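Local coordinates for protein beta-mannosidase (Trichoderma harzianum, PDB 4CVU) that probably hydrolyses terminal beta-linked mannose residues from the non-reducing ends of mannosides, as a glycoside hydrolase family 2 beta-mannosidase, at residues A83-L97 against D149-R161. Numbering follows the deposited sequence.
Sequences AAQNWTYTSKPISGL and DPVLSINFGSVPR. With NAG (2-acetamido-2-deoxy-beta-D-glucopyranose), chain C.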
# COMPACT_ATOMS: atom_id res chain seq x y z
N ALA A 83 5.50 -16.15 15.12
CA ALA A 83 5.52 -17.62 15.19
C ALA A 83 6.63 -18.13 16.14
O ALA A 83 6.53 -19.23 16.65
CB ALA A 83 5.75 -18.20 13.80
N ALA A 84 7.70 -17.37 16.28
CA ALA A 84 8.83 -17.79 17.08
C ALA A 84 8.62 -17.76 18.61
O ALA A 84 9.50 -18.20 19.34
CB ALA A 84 10.07 -17.02 16.68
N GLN A 85 7.51 -17.23 19.10
CA GLN A 85 7.23 -17.16 20.54
C GLN A 85 5.85 -17.64 21.00
O GLN A 85 4.97 -17.84 20.20
CB GLN A 85 7.47 -15.76 21.06
CG GLN A 85 6.42 -14.78 20.64
CD GLN A 85 6.73 -13.38 21.10
OE1 GLN A 85 6.55 -13.09 22.24
NE2 GLN A 85 7.20 -12.53 20.21
N ASN A 86 5.68 -17.84 22.30
CA ASN A 86 4.38 -18.18 22.91
C ASN A 86 3.38 -17.03 22.98
O ASN A 86 3.74 -15.92 23.18
CB ASN A 86 4.53 -18.71 24.33
CG ASN A 86 5.12 -20.12 24.41
OD1 ASN A 86 5.98 -20.46 23.66
ND2 ASN A 86 4.63 -20.90 25.34
N TRP A 87 2.11 -17.35 22.84
CA TRP A 87 1.03 -16.39 23.05
C TRP A 87 0.03 -16.98 24.00
O TRP A 87 -0.40 -18.09 23.83
CB TRP A 87 0.35 -16.03 21.69
CG TRP A 87 1.32 -15.32 20.84
CD1 TRP A 87 2.22 -15.90 19.98
CD2 TRP A 87 1.59 -13.92 20.84
NE1 TRP A 87 3.01 -14.94 19.42
CE2 TRP A 87 2.65 -13.71 19.93
CE3 TRP A 87 1.03 -12.82 21.50
CZ2 TRP A 87 3.17 -12.44 19.66
CZ3 TRP A 87 1.53 -11.56 21.23
CH2 TRP A 87 2.59 -11.37 20.31
N THR A 88 -0.38 -16.21 24.99
CA THR A 88 -1.30 -16.71 25.97
C THR A 88 -2.60 -15.94 25.92
O THR A 88 -2.60 -14.68 25.98
CB THR A 88 -0.67 -16.67 27.39
OG1 THR A 88 0.44 -17.57 27.44
CG2 THR A 88 -1.68 -17.03 28.46
N TYR A 89 -3.70 -16.69 25.80
CA TYR A 89 -5.08 -16.17 25.86
C TYR A 89 -5.59 -16.30 27.30
O TYR A 89 -5.70 -17.41 27.82
CB TYR A 89 -5.98 -16.95 24.89
CG TYR A 89 -5.87 -16.46 23.44
CD1 TYR A 89 -4.73 -16.70 22.69
CD2 TYR A 89 -6.91 -15.77 22.85
CE1 TYR A 89 -4.62 -16.23 21.39
CE2 TYR A 89 -6.84 -15.33 21.55
CZ TYR A 89 -5.69 -15.54 20.82
OH TYR A 89 -5.62 -15.05 19.51
N THR A 90 -5.90 -15.17 27.94
CA THR A 90 -6.33 -15.18 29.35
C THR A 90 -7.67 -14.50 29.50
O THR A 90 -7.84 -13.38 29.03
CB THR A 90 -5.31 -14.42 30.21
OG1 THR A 90 -4.04 -15.04 30.05
CG2 THR A 90 -5.72 -14.42 31.70
N SER A 91 -8.61 -15.17 30.18
CA SER A 91 -9.91 -14.57 30.50
C SER A 91 -9.87 -13.69 31.72
O SER A 91 -8.97 -13.79 32.55
CB SER A 91 -11.00 -15.63 30.73
OG SER A 91 -10.95 -16.16 32.05
N LYS A 92 -10.88 -12.83 31.84
CA LYS A 92 -11.19 -12.20 33.09
C LYS A 92 -11.83 -13.28 33.97
O LYS A 92 -12.31 -14.30 33.44
CB LYS A 92 -12.18 -11.05 32.91
CG LYS A 92 -11.67 -9.93 32.03
CD LYS A 92 -10.45 -9.26 32.63
CE LYS A 92 -10.33 -7.82 32.15
NZ LYS A 92 -9.10 -7.19 32.70
N PRO A 93 -11.84 -13.07 35.29
CA PRO A 93 -12.53 -14.01 36.17
C PRO A 93 -13.93 -14.34 35.65
O PRO A 93 -14.69 -13.41 35.35
CB PRO A 93 -12.57 -13.26 37.50
CG PRO A 93 -11.30 -12.48 37.50
CD PRO A 93 -11.05 -12.09 36.05
N ILE A 94 -14.23 -15.64 35.50
CA ILE A 94 -15.51 -16.11 34.94
C ILE A 94 -16.56 -16.13 36.04
O ILE A 94 -16.38 -16.79 37.06
CB ILE A 94 -15.38 -17.52 34.30
CG1 ILE A 94 -14.30 -17.54 33.23
CG2 ILE A 94 -16.72 -17.97 33.70
CD1 ILE A 94 -14.10 -18.89 32.56
N SER A 95 -17.66 -15.42 35.82
CA SER A 95 -18.71 -15.34 36.82
C SER A 95 -19.85 -16.30 36.48
O SER A 95 -19.91 -16.85 35.38
CB SER A 95 -19.25 -13.92 36.86
OG SER A 95 -19.89 -13.66 35.64
N GLY A 96 -20.74 -16.53 37.45
CA GLY A 96 -21.96 -17.31 37.23
C GLY A 96 -21.85 -18.84 37.22
O GLY A 96 -22.79 -19.51 36.82
N LEU A 97 -20.72 -19.40 37.63
CA LEU A 97 -20.62 -20.87 37.72
C LEU A 97 -21.13 -21.29 39.12
O LEU A 97 -20.85 -20.61 40.11
CB LEU A 97 -19.18 -21.36 37.50
CG LEU A 97 -18.48 -20.98 36.17
CD1 LEU A 97 -16.98 -21.24 36.25
CD2 LEU A 97 -19.08 -21.73 35.00
N ASP A 149 -13.57 -16.14 41.62
CA ASP A 149 -13.99 -16.51 40.26
C ASP A 149 -12.81 -16.97 39.41
O ASP A 149 -11.76 -16.33 39.39
CB ASP A 149 -14.67 -15.32 39.58
CG ASP A 149 -16.11 -15.11 40.05
OD1 ASP A 149 -16.53 -15.71 41.07
OD2 ASP A 149 -16.82 -14.32 39.39
N PRO A 150 -12.99 -18.09 38.68
CA PRO A 150 -11.82 -18.71 38.05
C PRO A 150 -11.39 -18.02 36.75
O PRO A 150 -12.23 -17.56 35.97
CB PRO A 150 -12.28 -20.14 37.81
CG PRO A 150 -13.76 -20.06 37.67
CD PRO A 150 -14.22 -18.87 38.45
N VAL A 151 -10.08 -17.93 36.55
CA VAL A 151 -9.49 -17.42 35.33
C VAL A 151 -9.08 -18.64 34.52
O VAL A 151 -8.43 -19.57 35.04
CB VAL A 151 -8.28 -16.52 35.64
CG1 VAL A 151 -7.41 -16.31 34.42
CG2 VAL A 151 -8.76 -15.18 36.19
N LEU A 152 -9.50 -18.64 33.26
CA LEU A 152 -9.07 -19.62 32.27
C LEU A 152 -7.98 -19.01 31.42
O LEU A 152 -8.17 -17.92 30.86
CB LEU A 152 -10.24 -20.02 31.38
CG LEU A 152 -9.95 -20.94 30.20
CD1 LEU A 152 -9.29 -22.24 30.62
CD2 LEU A 152 -11.26 -21.21 29.48
N SER A 153 -6.83 -19.68 31.33
CA SER A 153 -5.76 -19.23 30.48
C SER A 153 -5.27 -20.38 29.63
O SER A 153 -5.27 -21.53 30.08
CB SER A 153 -4.60 -18.63 31.27
OG SER A 153 -3.79 -19.63 31.83
N ILE A 154 -4.88 -20.04 28.40
CA ILE A 154 -4.40 -21.01 27.42
C ILE A 154 -3.09 -20.51 26.81
O ILE A 154 -3.06 -19.59 25.97
CB ILE A 154 -5.45 -21.26 26.31
CG1 ILE A 154 -6.85 -21.38 26.90
CG2 ILE A 154 -5.10 -22.52 25.53
CD1 ILE A 154 -7.95 -21.46 25.87
N ASN A 155 -2.00 -21.11 27.24
CA ASN A 155 -0.68 -20.68 26.80
C ASN A 155 -0.27 -21.49 25.57
O ASN A 155 0.00 -22.66 25.70
CB ASN A 155 0.32 -20.84 27.96
CG ASN A 155 1.72 -20.38 27.61
OD1 ASN A 155 2.00 -19.98 26.49
ND2 ASN A 155 2.61 -20.43 28.59
N PHE A 156 -0.26 -20.84 24.40
CA PHE A 156 0.03 -21.49 23.11
C PHE A 156 1.52 -21.42 22.77
O PHE A 156 2.12 -20.35 22.81
CB PHE A 156 -0.77 -20.85 21.97
CG PHE A 156 -2.25 -21.06 22.06
CD1 PHE A 156 -2.86 -22.19 21.51
CD2 PHE A 156 -3.07 -20.12 22.68
CE1 PHE A 156 -4.23 -22.38 21.59
CE2 PHE A 156 -4.44 -20.31 22.77
CZ PHE A 156 -5.02 -21.43 22.22
N GLY A 157 2.12 -22.57 22.45
CA GLY A 157 3.55 -22.63 22.13
C GLY A 157 3.93 -22.02 20.80
O GLY A 157 3.09 -21.80 19.93
N SER A 158 5.21 -21.72 20.66
CA SER A 158 5.84 -21.50 19.37
C SER A 158 5.99 -22.89 18.74
O SER A 158 6.66 -23.74 19.31
CB SER A 158 7.20 -20.86 19.54
OG SER A 158 7.88 -20.78 18.32
N VAL A 159 5.33 -23.13 17.59
CA VAL A 159 5.31 -24.46 17.01
C VAL A 159 6.66 -24.88 16.39
O VAL A 159 7.09 -26.03 16.57
CB VAL A 159 4.12 -24.66 16.06
CG1 VAL A 159 4.10 -26.06 15.46
CG2 VAL A 159 2.81 -24.44 16.78
N PRO A 160 7.33 -23.98 15.64
CA PRO A 160 8.65 -24.25 15.11
C PRO A 160 9.66 -24.66 16.18
O PRO A 160 10.45 -25.57 15.97
CB PRO A 160 9.07 -22.90 14.55
CG PRO A 160 7.81 -22.30 14.08
CD PRO A 160 6.78 -22.73 15.08
N ARG A 161 9.62 -23.97 17.30
CA ARG A 161 10.54 -24.26 18.41
C ARG A 161 10.28 -25.64 18.98
O ARG A 161 11.22 -26.40 19.19
CB ARG A 161 10.40 -23.22 19.52
CG ARG A 161 11.32 -23.50 20.71
CD ARG A 161 11.58 -22.23 21.51
NE ARG A 161 10.37 -21.79 22.17
CZ ARG A 161 10.09 -20.53 22.49
NH1 ARG A 161 10.91 -19.54 22.21
NH2 ARG A 161 8.95 -20.26 23.08
C1 NAG C . 5.05 -22.22 25.58
C2 NAG C . 5.42 -22.33 27.08
C3 NAG C . 5.73 -23.77 27.45
C4 NAG C . 4.66 -24.74 26.97
C5 NAG C . 4.27 -24.47 25.49
C6 NAG C . 3.06 -25.31 25.03
C7 NAG C . 6.40 -20.32 28.03
C8 NAG C . 7.61 -19.49 28.33
N2 NAG C . 6.56 -21.48 27.40
O3 NAG C . 5.86 -23.84 28.86
O4 NAG C . 5.17 -26.06 27.09
O5 NAG C . 3.98 -23.10 25.28
O6 NAG C . 1.85 -24.86 25.62
O7 NAG C . 5.30 -19.91 28.35
O HOH W 1 4.17 -20.75 16.38
O HOH W 2 3.30 -19.16 18.45
O HOH W 3 7.34 -22.70 22.40
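With CG of N155 anti to the backbone N (chi1 -178°) and CG of N86 anti to the carbonyl carbon (chi1 -72°), two amides meet beside a glycan on antiparallel strands 87-91 and 152-156, inner neighbours in a six-stranded sheet of the galactose-binding-like domain. N86 ND2, bonded covalently to NAG C1, donates to N155 OD1 at 3.0 Å, coming from above the carbonyl plane. N155 ND2 turns to the sugar and reaches NAG O7 at 2.8 Å, nearly straight, while NAG O6 donates to N155 O. Replacing N155 by an alanine takes away both side-chain hydrogen bonds and would probably leave the acetamido group freer to turn. The pairs W87-F156 and Y89-I154 are hydrogen-bonded; on their face the Y89 and F156 rings have their planes 85° apart, Y89 CD1 lies 3.6 Å from F156 CE2, and Y89 OH reaches D60. Farther along the pair, S91 OG accepts from L152 N and donates to K92 O. At the other end, R161 turns its guanidinium edge to N86 OD1 and pairs with E43. S158, the N-cap of helix 159-168, donates through OG to A83 O at 2.6 Å, in the carbonyl plane on a lone pair.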